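Local structure of tail spike protein gp49 (Pseudomonas phage LKA1, 4RU4) at residues G517-T523 and V589-W595; T522-S528 and G582-A588; S528-V534 and A573-T579. The protein forms the trimeric tailspike of the phage and probably acts as a lyase that cleaves the O-specific polysaccharide of its Pseudomonas host during entry. The contacts are given in a common frame with arbitrary orientation. Numbering follows the deposited sequence.

Contact 1: G517-T523 and V589-W595; sequences GRVQVTT and VTNQLNW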
loop_
_atom_site.group_PDB
_atom_site.type_symbol
_atom_site.label_atom_id
_atom_site.label_comp_id
_atom_site.label_asym_id
_atom_site.label_seq_id
_atom_site.Cartn_x
_atom_site.Cartn_y
_atom_site.Cartn_z
ATOM N N GLY B 517 19.580 27.095 18.488
ATOM C CA GLY B 517 18.827 27.832 19.491
ATOM C C GLY B 517 19.341 29.248 19.621
ATOM O O GLY B 517 20.260 29.666 18.879
ATOM N N ARG B 518 18.748 29.991 20.550
ATOM C CA ARG B 518 19.127 31.374 20.816
ATOM C C ARG B 518 19.584 31.445 22.270
ATOM O O ARG B 518 18.803 31.168 23.181
ATOM C CB ARG B 518 17.947 32.332 20.567
ATOM C CG ARG B 518 17.438 32.327 19.106
ATOM C CD ARG B 518 16.024 32.871 18.959
ATOM N NE ARG B 518 15.851 34.208 19.530
ATOM C CZ ARG B 518 15.933 35.343 18.843
ATOM N NH1 ARG B 518 16.210 35.320 17.544
ATOM N NH2 ARG B 518 15.745 36.509 19.459
ATOM N N VAL B 519 20.855 31.796 22.473
ATOM C CA VAL B 519 21.429 31.893 23.815
ATOM C C VAL B 519 21.775 33.339 24.172
ATOM O O VAL B 519 22.534 34.002 23.462
ATOM C CB VAL B 519 22.686 30.996 23.944
ATOM C CG1 VAL B 519 23.374 31.213 25.310
ATOM C CG2 VAL B 519 22.313 29.529 23.736
ATOM N N GLN B 520 21.199 33.840 25.260
ATOM C CA GLN B 520 21.445 35.218 25.642
ATOM C C GLN B 520 22.805 35.344 26.327
ATOM O O GLN B 520 23.166 34.499 27.153
ATOM C CB GLN B 520 20.346 35.745 26.558
ATOM C CG GLN B 520 20.603 37.157 27.014
ATOM C CD GLN B 520 19.433 37.727 27.752
ATOM O OE1 GLN B 520 18.467 38.176 27.146
ATOM N NE2 GLN B 520 19.495 37.687 29.065
ATOM N N VAL B 521 23.570 36.377 25.969
ATOM C CA VAL B 521 24.793 36.721 26.699
ATOM C C VAL B 521 24.773 38.211 27.047
ATOM O O VAL B 521 24.248 39.010 26.303
ATOM C CB VAL B 521 26.098 36.390 25.920
ATOM C CG1 VAL B 521 26.189 34.885 25.617
ATOM C CG2 VAL B 521 26.215 37.220 24.618
ATOM N N THR B 522 25.351 38.563 28.185
ATOM C CA THR B 522 25.473 39.964 28.574
ATOM C C THR B 522 26.949 40.335 28.608
ATOM O O THR B 522 27.769 39.653 29.257
ATOM C CB THR B 522 24.846 40.203 29.948
ATOM O OG1 THR B 522 23.477 39.769 29.914
ATOM C CG2 THR B 522 24.918 41.694 30.338
ATOM N N THR B 523 27.300 41.391 27.883
ATOM C CA THR B 523 28.676 41.861 27.891
ATOM C C THR B 523 29.094 42.402 29.277
ATOM O O THR B 523 28.255 42.768 30.105
ATOM C CB THR B 523 28.911 42.913 26.792
ATOM O OG1 THR B 523 27.962 43.981 26.930
ATOM C CG2 THR B 523 28.751 42.260 25.413
ATOM N N VAL B 589 25.280 44.899 28.213
ATOM C CA VAL B 589 23.946 44.747 27.612
ATOM C C VAL B 589 23.735 43.356 27.039
ATOM O O VAL B 589 24.692 42.631 26.774
ATOM C CB VAL B 589 23.680 45.772 26.472
ATOM C CG1 VAL B 589 23.680 47.227 27.025
ATOM C CG2 VAL B 589 24.702 45.634 25.381
ATOM N N THR B 590 22.478 42.994 26.818
ATOM C CA THR B 590 22.168 41.667 26.321
ATOM C C THR B 590 22.389 41.555 24.815
ATOM O O THR B 590 22.311 42.537 24.097
ATOM C CB THR B 590 20.720 41.303 26.621
ATOM O OG1 THR B 590 19.863 42.279 26.013
ATOM C CG2 THR B 590 20.502 41.312 28.143
ATOM N N ASN B 591 22.684 40.341 24.372
ATOM C CA ASN B 591 22.830 39.993 22.970
ATOM C C ASN B 591 22.291 38.580 22.839
ATOM O O ASN B 591 22.413 37.787 23.777
ATOM C CB ASN B 591 24.304 39.971 22.558
ATOM C CG ASN B 591 25.036 41.255 22.908
ATOM O OD1 ASN B 591 25.308 42.090 22.038
ATOM N ND2 ASN B 591 25.366 41.416 24.193
ATOM N N GLN B 592 21.709 38.243 21.691
ATOM C CA GLN B 592 21.267 36.871 21.453
ATOM C C GLN B 592 22.231 36.185 20.486
ATOM O O GLN B 592 22.352 36.611 19.328
ATOM C CB GLN B 592 19.845 36.853 20.857
ATOM C CG GLN B 592 18.766 37.438 21.748
ATOM C CD GLN B 592 18.547 36.626 23.025
ATOM O OE1 GLN B 592 18.900 35.464 23.096
ATOM N NE2 GLN B 592 17.972 37.244 24.026
ATOM N N LEU B 593 22.920 35.148 20.957
ATOM C CA LEU B 593 23.762 34.333 20.095
ATOM C C LEU B 593 22.911 33.204 19.483
ATOM O O LEU B 593 22.473 32.292 20.184
ATOM C CB LEU B 593 24.988 33.787 20.857
ATOM C CG LEU B 593 25.897 34.890 21.435
ATOM C CD1 LEU B 593 27.238 34.303 21.938
ATOM C CD2 LEU B 593 26.136 35.986 20.392
ATOM N N ASN B 594 22.627 33.328 18.192
ATOM C CA ASN B 594 21.818 32.359 17.446
ATOM C C ASN B 594 22.758 31.308 16.856
ATOM O O ASN B 594 23.575 31.615 15.973
ATOM C CB ASN B 594 21.108 33.049 16.273
ATOM C CG ASN B 594 19.990 33.998 16.704
ATOM O OD1 ASN B 594 18.874 33.897 16.204
ATOM N ND2 ASN B 594 20.291 34.929 17.628
ATOM N N TRP B 595 22.676 30.078 17.344
ATOM C CA TRP B 595 23.658 29.064 16.945
ATOM C C TRP B 595 22.934 27.913 16.299
ATOM O O TRP B 595 21.737 27.673 16.569
ATOM C CB TRP B 595 24.448 28.562 18.176
ATOM C CG TRP B 595 23.578 27.722 19.095
ATOM C CD1 TRP B 595 22.796 28.186 20.111
ATOM C CD2 TRP B 595 23.383 26.299 19.053
ATOM N NE1 TRP B 595 22.123 27.145 20.716
ATOM C CE2 TRP B 595 22.459 25.974 20.082
ATOM C CE3 TRP B 595 23.880 25.271 18.237
ATOM C CZ2 TRP B 595 22.040 24.661 20.338
ATOM C CZ3 TRP B 595 23.464 23.962 18.479
ATOM C CH2 TRP B 595 22.541 23.670 19.532
HETATM O O HOH W 1 17.485 33.416 24.218
#

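Contact 2: T522-S528 and G582-A588; sequences TTATNAS and GTNFSSA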
loop_
_atom_site.group_PDB
_atom_site.type_symbol
_atom_site.label_atom_id
_atom_site.label_comp_id
_atom_site.label_asym_id
_atom_site.label_seq_id
_atom_site.Cartn_x
_atom_site.Cartn_y
_atom_site.Cartn_z
ATOM N N THR B 522 25.351 38.563 28.185
ATOM C CA THR B 522 25.473 39.964 28.574
ATOM C C THR B 522 26.949 40.335 28.608
ATOM O O THR B 522 27.769 39.653 29.257
ATOM C CB THR B 522 24.846 40.203 29.948
ATOM O OG1 THR B 522 23.477 39.769 29.914
ATOM C CG2 THR B 522 24.918 41.694 30.338
ATOM N N THR B 523 27.300 41.391 27.883
ATOM C CA THR B 523 28.676 41.861 27.891
ATOM C C THR B 523 29.094 42.402 29.277
ATOM O O THR B 523 28.255 42.768 30.105
ATOM C CB THR B 523 28.911 42.913 26.792
ATOM O OG1 THR B 523 27.962 43.981 26.930
ATOM C CG2 THR B 523 28.751 42.260 25.413
ATOM N N ALA B 524 30.394 42.399 29.539
ATOM C CA ALA B 524 30.929 43.041 30.742
ATOM C C ALA B 524 31.872 44.154 30.314
ATOM O O ALA B 524 32.612 43.986 29.345
ATOM C CB ALA B 524 31.673 42.023 31.612
ATOM N N THR B 525 31.848 45.277 31.029
ATOM C CA THR B 525 32.636 46.428 30.634
ATOM C C THR B 525 34.127 46.241 30.875
ATOM O O THR B 525 34.931 47.059 30.419
ATOM C CB THR B 525 32.176 47.742 31.310
ATOM O OG1 THR B 525 32.363 47.647 32.726
ATOM C CG2 THR B 525 30.709 48.024 30.993
ATOM N N ASN B 526 34.501 45.159 31.563
ATOM C CA ASN B 526 35.912 44.919 31.854
ATOM C C ASN B 526 36.494 43.743 31.044
ATOM O O ASN B 526 37.529 43.201 31.404
ATOM C CB ASN B 526 36.107 44.685 33.365
ATOM C CG ASN B 526 35.320 43.481 33.876
ATOM O OD1 ASN B 526 34.730 42.715 33.096
ATOM N ND2 ASN B 526 35.315 43.302 35.188
ATOM N N ALA B 527 35.810 43.332 29.973
ATOM C CA ALA B 527 36.329 42.272 29.108
ATOM C C ALA B 527 35.954 42.532 27.655
ATOM O O ALA B 527 35.014 43.288 27.378
ATOM C CB ALA B 527 35.812 40.895 29.564
ATOM N N SER B 528 36.678 41.896 26.735
ATOM C CA SER B 528 36.445 42.109 25.308
ATOM C C SER B 528 35.635 40.947 24.753
ATOM O O SER B 528 35.476 40.809 23.535
ATOM C CB SER B 528 37.776 42.208 24.559
ATOM O OG SER B 528 38.388 40.936 24.478
ATOM N N GLY B 582 39.936 43.417 20.448
ATOM C CA GLY B 582 40.298 43.096 21.826
ATOM C C GLY B 582 40.124 44.240 22.805
ATOM O O GLY B 582 40.514 44.157 23.981
ATOM N N THR B 583 39.555 45.338 22.317
ATOM C CA THR B 583 39.115 46.418 23.191
ATOM C C THR B 583 37.957 45.930 24.071
ATOM O O THR B 583 37.072 45.225 23.591
ATOM C CB THR B 583 38.661 47.637 22.354
ATOM O OG1 THR B 583 39.754 48.101 21.544
ATOM C CG2 THR B 583 38.195 48.769 23.260
ATOM N N ASN B 584 37.955 46.282 25.356
ATOM C CA ASN B 584 36.803 45.949 26.184
ATOM C C ASN B 584 35.508 46.551 25.665
ATOM O O ASN B 584 35.506 47.676 25.194
ATOM C CB ASN B 584 37.013 46.439 27.615
ATOM C CG ASN B 584 38.095 45.665 28.350
ATOM O OD1 ASN B 584 38.451 44.552 27.970
ATOM N ND2 ASN B 584 38.621 46.260 29.410
ATOM N N PHE B 585 34.408 45.804 25.764
ATOM C CA PHE B 585 33.079 46.379 25.604
ATOM C C PHE B 585 32.895 47.532 26.612
ATOM O O PHE B 585 33.371 47.467 27.757
ATOM C CB PHE B 585 32.012 45.317 25.858
ATOM C CG PHE B 585 31.853 44.325 24.743
ATOM C CD1 PHE B 585 31.157 44.663 23.581
ATOM C CD2 PHE B 585 32.371 43.043 24.868
ATOM C CE1 PHE B 585 31.001 43.730 22.553
ATOM C CE2 PHE B 585 32.221 42.108 23.850
ATOM C CZ PHE B 585 31.524 42.448 22.705
ATOM N N SER B 586 32.210 48.586 26.201
ATOM C CA SER B 586 32.050 49.745 27.078
ATOM C C SER B 586 30.693 49.790 27.801
ATOM O O SER B 586 30.506 50.606 28.710
ATOM C CB SER B 586 32.302 51.051 26.308
ATOM O OG SER B 586 31.313 51.273 25.307
ATOM N N SER B 587 29.764 48.915 27.401
ATOM C CA SER B 587 28.446 48.775 28.040
ATOM C C SER B 587 28.145 47.312 28.380
ATOM O O SER B 587 28.570 46.420 27.660
ATOM C CB SER B 587 27.334 49.255 27.105
ATOM O OG SER B 587 27.467 50.638 26.862
ATOM N N ALA B 588 27.404 47.080 29.462
ATOM C CA ALA B 588 26.933 45.736 29.802
ATOM C C ALA B 588 25.485 45.575 29.349
ATOM O O ALA B 588 24.565 46.064 30.019
ATOM C CB ALA B 588 27.049 45.508 31.316
HETATM O O HOH W 2 37.822 48.968 30.254
#

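Contact 3: S528-V534 and A573-T579; sequences SSVTAPV and ATLGLFT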
loop_
_atom_site.group_PDB
_atom_site.type_symbol
_atom_site.label_atom_id
_atom_site.label_comp_id
_atom_site.label_asym_id
_atom_site.label_seq_id
_atom_site.Cartn_x
_atom_site.Cartn_y
_atom_site.Cartn_z
ATOM N N SER B 528 36.678 41.896 26.735
ATOM C CA SER B 528 36.445 42.109 25.308
ATOM C C SER B 528 35.635 40.947 24.753
ATOM O O SER B 528 35.476 40.809 23.535
ATOM C CB SER B 528 37.776 42.208 24.559
ATOM O OG SER B 528 38.388 40.936 24.478
ATOM N N SER B 529 35.126 40.107 25.651
ATOM C CA SER B 529 34.367 38.936 25.229
ATOM C C SER B 529 33.400 38.415 26.286
ATOM O O SER B 529 33.512 38.739 27.468
ATOM C CB SER B 529 35.318 37.802 24.799
ATOM O OG SER B 529 36.076 37.310 25.894
ATOM N N VAL B 530 32.448 37.603 25.838
ATOM C CA VAL B 530 31.549 36.874 26.733
ATOM C C VAL B 530 31.245 35.568 26.018
ATOM O O VAL B 530 31.145 35.544 24.805
ATOM C CB VAL B 530 30.261 37.685 27.085
ATOM C CG1 VAL B 530 29.544 38.189 25.837
ATOM C CG2 VAL B 530 29.332 36.874 27.995
ATOM N N THR B 531 31.197 34.468 26.762
ATOM C CA THR B 531 30.983 33.155 26.174
ATOM C C THR B 531 29.869 32.443 26.908
ATOM O O THR B 531 29.518 32.825 28.025
ATOM C CB THR B 531 32.266 32.273 26.263
ATOM O OG1 THR B 531 32.605 32.041 27.635
ATOM C CG2 THR B 531 33.440 32.954 25.570
ATOM N N ALA B 532 29.331 31.394 26.293
ATOM C CA ALA B 532 28.300 30.577 26.921
ATOM C C ALA B 532 28.356 29.174 26.329
ATOM O O ALA B 532 28.422 28.999 25.116
ATOM C CB ALA B 532 26.922 31.180 26.708
ATOM N N PRO B 533 28.322 28.164 27.190
ATOM C CA PRO B 533 28.456 26.813 26.658
ATOM C C PRO B 533 27.119 26.271 26.180
ATOM O O PRO B 533 26.059 26.650 26.691
ATOM C CB PRO B 533 28.993 26.021 27.857
ATOM C CG PRO B 533 28.393 26.709 29.042
ATOM C CD PRO B 533 28.291 28.190 28.665
ATOM N N VAL B 534 27.186 25.404 25.175
ATOM C CA VAL B 534 26.028 24.696 24.649
ATOM C C VAL B 534 26.377 23.211 24.643
ATOM O O VAL B 534 27.484 22.850 24.274
ATOM C CB VAL B 534 25.742 25.184 23.209
ATOM C CG1 VAL B 534 24.947 24.181 22.428
ATOM C CG2 VAL B 534 25.030 26.550 23.258
ATOM N N ALA B 573 29.541 23.056 21.977
ATOM C CA ALA B 573 30.345 24.189 21.528
ATOM C C ALA B 573 30.315 25.281 22.591
ATOM O O ALA B 573 29.350 25.388 23.362
ATOM C CB ALA B 573 29.809 24.744 20.207
ATOM N N THR B 574 31.364 26.089 22.631
ATOM C CA THR B 574 31.343 27.284 23.465
ATOM C C THR B 574 31.111 28.522 22.610
ATOM O O THR B 574 31.990 28.962 21.865
ATOM C CB THR B 574 32.607 27.413 24.297
ATOM O OG1 THR B 574 32.668 26.306 25.190
ATOM C CG2 THR B 574 32.574 28.699 25.120
ATOM N N LEU B 575 29.898 29.063 22.691
ATOM C CA LEU B 575 29.536 30.208 21.881
ATOM C C LEU B 575 30.302 31.399 22.432
ATOM O O LEU B 575 30.549 31.477 23.640
ATOM C CB LEU B 575 28.036 30.463 21.998
ATOM C CG LEU B 575 27.111 29.307 21.626
ATOM C CD1 LEU B 575 25.642 29.796 21.678
ATOM C CD2 LEU B 575 27.455 28.751 20.247
ATOM N N GLY B 576 30.683 32.325 21.561
ATOM C CA GLY B 576 31.424 33.486 22.008
ATOM C C GLY B 576 31.101 34.754 21.254
ATOM O O GLY B 576 30.789 34.706 20.070
ATOM N N LEU B 577 31.189 35.892 21.940
ATOM C CA LEU B 577 31.079 37.192 21.288
ATOM C C LEU B 577 32.320 37.999 21.692
ATOM O O LEU B 577 32.509 38.259 22.880
ATOM C CB LEU B 577 29.809 37.916 21.753
ATOM C CG LEU B 577 29.548 39.284 21.103
ATOM C CD1 LEU B 577 29.197 39.105 19.630
ATOM C CD2 LEU B 577 28.448 40.072 21.842
ATOM N N PHE B 578 33.165 38.354 20.717
ATOM C CA PHE B 578 34.513 38.901 20.988
ATOM C C PHE B 578 34.673 40.185 20.181
ATOM O O PHE B 578 34.402 40.191 18.982
ATOM C CB PHE B 578 35.611 37.934 20.503
ATOM C CG PHE B 578 35.834 36.727 21.377
ATOM C CD1 PHE B 578 34.908 35.698 21.426
ATOM C CD2 PHE B 578 37.015 36.608 22.119
ATOM C CE1 PHE B 578 35.127 34.562 22.210
ATOM C CE2 PHE B 578 37.241 35.493 22.909
ATOM C CZ PHE B 578 36.288 34.463 22.963
ATOM N N THR B 579 35.121 41.276 20.796
ATOM C CA THR B 579 35.342 42.485 19.994
ATOM C C THR B 579 36.480 42.131 19.034
ATOM O O THR B 579 37.386 41.357 19.410
ATOM C CB THR B 579 35.708 43.711 20.855
ATOM O OG1 THR B 579 36.992 43.520 21.479
ATOM C CG2 THR B 579 34.634 43.953 21.931
#

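Contact 1: G517-T523 and V589-W595
Two neighbouring antiparallel strands can give their two faces different chemistry, as here. Val589 opens the pairing: its O accepts from Thr523 N (3.1 Å), while its N donates to Thr523 OG1 (3.1 Å), a hydroxyl that also bonds Ser587 O. Thr590 faces Thr522 in a non-hydrogen-bonded pair. Asn591 bonds twice with Val521 (Val521 N to Asn591 O 2.9 Å, Asn591 N to Val521 O 2.8 Å), and its OD1 is taken by Lys550. Gln592 lies beside Gln520, its OE1 joined to Arg518 O by a water. Leu593 pairs likewise with Val519 (Val519 N to Leu593 O and Leu593 N to Val519 O, both 2.8 Å), and its CD1 reaches Val521 CG1 at 3.9 Å. Asn594 lies beside Arg518; its OD1 is bound by Val546 N of the second subunit, and Arg518, salt-bridged to Asp552 of its own chain, also bonds that subunit's Pro544 O. Trp595 closes the series (Gly517 N to Trp595 O and Trp595 N to Gly517 O, both 2.9 Å), its ring over Gly517 N. Val519, Val521, Leu593 and Trp595 thus supply a largely apolar face for the domain interior, while the face with Arg518 and Asn594 meets another subunit through polar groups.

Contact 2: T522-S528 and G582-A588
At one end of this Ig-like β-sandwich, a type I β turn from Ala524 to Ala527 packs against the loop 582-588. Thr523 adopts the p rotamer (chi1 55°), which serves both ends of its side chain: OG1 donates to Ser587 O at 2.6 Å, while CG2 sits over the Phe585 ring, 3.6 Å from the centroid and only 4° off the normal, a CH-pi contact. Phe585, with chi1 near -75° and chi2 near -78°, presents that face to the methyl, and its backbone N donates to Ala527 O (3.0 Å). Thr525 is also p, and its CG2 comes 3.5 Å from Ser586 O. The backbone of Ser528 sets its CB 3.2 Å from Thr583 O, while the p rotamer directs OG to Tyr555 OH of the third subunit, so that the loop also takes part in the trimer. Asn584 takes the m rotamer, and its ND2 donates to a water at 2.9 Å that in turn donates weakly to Thr525 O at 3.5 Å.

Contact 3: S528-V534 and A573-T579
Seven backbone hydrogen bonds unite these antiparallel segments, whose strand axes approach to 4.5 Å at an angle of 157° between their directions. Three residue pairs form reciprocal bonds: Val530 with Leu577 (Val530 N to Leu577 O 3.0 Å, Leu577 N to Val530 O 2.9 Å), Ala532 with Leu575 (Ala532 N to Leu575 O 2.9 Å, Leu575 N to Ala532 O 2.8 Å), and Val534 with Ala573 (Val534 N to Ala573 O 2.8 Å, Ala573 N to Val534 O 3.1 Å). A further bond from Thr579 N to Ser528 O, 2.8 Å, extends the pairing past the strand ends. Pro533, lacking an amide hydrogen, stands at a non-hydrogen-bonded position opposite Thr574, where the pairing asks for no donor. Between these bonds run CA-H...O contacts, such as Ser529 CA to Leu577 O at 3.1 Å.

Side chains then divide between two faces. On one, Ser529 CB lies over the Phe578 ring, 3.5 Å from its centroid, in a CH-pi contact. Gly576 leaves room for that ring: a CB there would clash with Phe578 CE1. On the other face, Val534 CG2 meets Leu575 CD1 at 3.7 Å and Val530 CG1 meets Leu577 CB at 4.1 Å. This apolar face packs on strands 510-522 and 590-600, Leu575 touching Val519, Leu593 and Trp595, as expected between the two sheets of an Ig-like sandwich. Strand 572-578 lies in the middle of its three-stranded sheet, flanked by 529-535 and 562-568.

Overall arrangement
The contacts illustrate how a small β-sandwich is built: contacts 1 and 3 belong to facing sheets, their centres 9 Å apart, and contact 2 joins the two connections between them at one end, 14 Å from contact 1 and 12 Å from contact 3. In sequence they nest, contact 3 inside contact 2 inside contact 1. Across the core, Trp595 CZ2 lies 3.6 Å from Val534 CG1 and Val521 CG2 3.7 Å from Val530 CG1; Phe585 CZ reaches Thr579 CG2 at 3.5 Å. All lie away from the calcium site of Gly368 and Asp394, although another calcium lies about 9 Å from the Leu577 side chain and a sodium about 4 Å from that of Thr590.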